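Local structure of xyloglucan-specific endo-beta-1,4-glucanase BoGH9A (Bacteroides ovatus, 6DHT) at residues 499-504 and 508-513. The protein cleaves internal beta-1,4-glucosidic linkages in the backbone of xyloglucan, releasing xyloglucan oligosaccharides. Numbering follows the deposited sequence.
With MG (magnesium ion), chain X; EDO (1,2-ethanediol), chain F.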
loop_
_atom_site.group_PDB
_atom_site.type_symbol
_atom_site.label_atom_id
_atom_site.label_comp_id
_atom_site.label_asym_id
_atom_site.label_seq_id
_atom_site.Cartn_x
_atom_site.Cartn_y
_atom_site.Cartn_z
ATOM N N ARG A 499 -6.428 -10.993 -12.429
ATOM C CA ARG A 499 -6.288 -12.066 -13.410
ATOM C C ARG A 499 -5.725 -13.343 -12.786
ATOM O O ARG A 499 -6.130 -14.438 -13.168
ATOM C CB ARG A 499 -5.459 -11.640 -14.611
ATOM C CG ARG A 499 -6.200 -10.722 -15.598
ATOM C CD ARG A 499 -5.257 -10.160 -16.636
ATOM N NE ARG A 499 -5.938 -9.332 -17.640
ATOM C CZ ARG A 499 -6.373 -8.103 -17.424
ATOM N NH1 ARG A 499 -6.234 -7.549 -16.218
ATOM N NH2 ARG A 499 -6.947 -7.415 -18.398
ATOM N N LEU A 500 -4.838 -13.240 -11.792
ATOM C CA LEU A 500 -4.359 -14.473 -11.165
ATOM C C LEU A 500 -5.462 -15.265 -10.467
ATOM O O LEU A 500 -5.597 -16.470 -10.676
ATOM C CB LEU A 500 -3.252 -14.184 -10.153
ATOM C CG LEU A 500 -1.874 -13.815 -10.697
ATOM C CD1 LEU A 500 -0.924 -13.490 -9.524
ATOM C CD2 LEU A 500 -1.247 -14.882 -11.549
ATOM N N SER A 501 -6.245 -14.620 -9.616
ATOM C CA SER A 501 -7.318 -15.318 -8.906
ATOM C C SER A 501 -8.419 -15.791 -9.863
ATOM O O SER A 501 -9.101 -16.796 -9.603
ATOM C CB SER A 501 -7.949 -14.445 -7.823
ATOM O OG SER A 501 -7.010 -14.175 -6.780
ATOM N N ALA A 502 -8.627 -15.042 -10.943
ATOM C CA ALA A 502 -9.767 -15.309 -11.823
ATOM C C ALA A 502 -9.456 -16.446 -12.776
ATOM O O ALA A 502 -10.384 -17.118 -13.250
ATOM C CB ALA A 502 -10.167 -14.043 -12.595
ATOM N N SER A 503 -8.187 -16.671 -13.086
ATOM C CA SER A 503 -7.818 -17.670 -14.087
ATOM C C SER A 503 -7.281 -18.956 -13.508
ATOM O O SER A 503 -6.999 -19.896 -14.252
ATOM C CB SER A 503 -6.806 -17.105 -15.069
ATOM O OG SER A 503 -5.582 -16.813 -14.418
ATOM N N ASP A 504 -7.106 -19.017 -12.197
ATOM C CA ASP A 504 -6.693 -20.270 -11.601
ATOM C C ASP A 504 -7.957 -21.086 -11.510
ATOM O O ASP A 504 -9.016 -20.637 -11.933
ATOM C CB ASP A 504 -5.963 -20.089 -10.258
ATOM C CG ASP A 504 -6.816 -19.454 -9.167
ATOM O OD1 ASP A 504 -8.062 -19.463 -9.226
ATOM O OD2 ASP A 504 -6.211 -18.958 -8.190
ATOM N N ASP A 508 -11.615 -19.881 -3.944
ATOM C CA ASP A 508 -11.243 -18.779 -3.073
ATOM C C ASP A 508 -10.163 -17.934 -3.743
ATOM O O ASP A 508 -9.235 -18.456 -4.365
ATOM C CB ASP A 508 -10.733 -19.304 -1.740
ATOM C CG ASP A 508 -11.836 -19.829 -0.865
ATOM O OD1 ASP A 508 -13.015 -19.464 -1.089
ATOM O OD2 ASP A 508 -11.508 -20.604 0.047
ATOM N N PRO A 509 -10.285 -16.601 -3.622
ATOM C CA PRO A 509 -9.240 -15.746 -4.190
ATOM C C PRO A 509 -7.905 -15.865 -3.445
ATOM O O PRO A 509 -7.858 -16.301 -2.291
ATOM C CB PRO A 509 -9.806 -14.342 -3.984
ATOM C CG PRO A 509 -10.660 -14.456 -2.785
ATOM C CD PRO A 509 -11.312 -15.813 -2.917
ATOM N N ILE A 510 -6.824 -15.456 -4.104
ATOM C CA ILE A 510 -5.527 -15.390 -3.439
ATOM C C ILE A 510 -5.708 -14.406 -2.276
ATOM O O ILE A 510 -6.268 -13.313 -2.444
ATOM C CB ILE A 510 -4.420 -14.958 -4.404
ATOM C CG1 ILE A 510 -4.319 -15.985 -5.549
ATOM C CG2 ILE A 510 -3.070 -14.842 -3.652
ATOM C CD1 ILE A 510 -3.350 -15.626 -6.657
ATOM N N PRO A 511 -5.244 -14.779 -1.073
ATOM C CA PRO A 511 -5.518 -13.947 0.105
ATOM C C PRO A 511 -4.552 -12.763 0.261
ATOM O O PRO A 511 -3.464 -12.744 -0.294
ATOM C CB PRO A 511 -5.311 -14.924 1.281
ATOM C CG PRO A 511 -4.282 -15.873 0.774
ATOM C CD PRO A 511 -4.620 -16.064 -0.711
ATOM N N GLY A 512 -5.010 -11.770 1.024
ATOM C CA GLY A 512 -4.177 -10.657 1.458
ATOM C C GLY A 512 -4.285 -9.375 0.659
ATOM O O GLY A 512 -3.566 -8.422 0.976
ATOM N N PHE A 513 -5.151 -9.319 -0.356
ATOM C CA PHE A 513 -5.263 -8.143 -1.209
ATOM C C PHE A 513 -6.356 -7.190 -0.786
ATOM O O PHE A 513 -7.492 -7.595 -0.624
ATOM C CB PHE A 513 -5.536 -8.565 -2.654
ATOM C CG PHE A 513 -4.372 -9.253 -3.315
ATOM C CD1 PHE A 513 -4.168 -10.604 -3.168
ATOM C CD2 PHE A 513 -3.483 -8.541 -4.095
ATOM C CE1 PHE A 513 -3.045 -11.229 -3.787
ATOM C CE2 PHE A 513 -2.381 -9.150 -4.725
ATOM C CZ PHE A 513 -2.183 -10.499 -4.579
HETATM MG MG MG X . -9.709 -18.432 -8.476
HETATM C C1 EDO F . -7.910 -3.720 -17.353
HETATM O O1 EDO F . -8.250 -4.949 -18.028
HETATM C C2 EDO F . -6.555 -3.803 -16.647
HETATM O O2 EDO F . -6.640 -4.777 -15.603
HETATM O O HOH W 1 -8.349 -17.899 -6.903
HETATM O O HOH W 2 -10.754 -19.168 -10.097
HETATM O O HOH W 3 -11.126 -17.298 -7.657
#
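Ser501, on the short helix 499-503, and Pro509, in the irregular segment 508-513, form the closest CA pair across the two segments, 5.1 Å apart. One direct hydrogen bond joins the segments: Ile510 N donates to Ser501 OG over 3.0 Å, and an N-H...O angle of 165° shows it to be nearly straight. With chi1 at -66°, OG stands anti to the carbonyl carbon of Ser501 and faces the loop; OG is also hydrogen-bonded to His498 ND1, from the residue just before the helix. Beside this bond lies an apolar touch, Ile510 CD1 resting against Leu500 CB at 3.8 Å, while Ile510 CG2 lies at the ring edge of Phe513.

A second link runs through magnesium. Ser501 O and Asp504 OD1 each bind the ion at 2.1 Å, three waters and Ile506 O completing six ligands. One of these waters donates to both Asp504 OD2 and Asp508 O, at 2.7 Å each, which ties the carboxylate to the loop backbone and helps fix its rotation. Trp132 NE1 hydrogen-bonds to the same Asp508 O.

Arg499 takes no part in the contact with 508-513: NH1 and NH2 donate to the two hydroxyls of a 1,2-ethanediol, probably from the crystallisation liquor, and NE and NH1 also bond to the carbonyls of Glu246 and Gly170. An alanine here would remove the guanidinium and probably leave those two carbonyls without the side-chain donor they now have. The carbonyl O of Arg499 is gripped from opposite faces by Ser503 N and Ser503 OG, the latter at 2.7 Å.

The six ligands, two of them Ser501 O and Asp504 OD1, define a magnesium site whose bridging water reaches Asp508 O, consistent with a tie between helix and following loop within the family 9 glycosidase domain, with Pro509 about 7 Å from the predicted active-site Asp539, side chain to side chain.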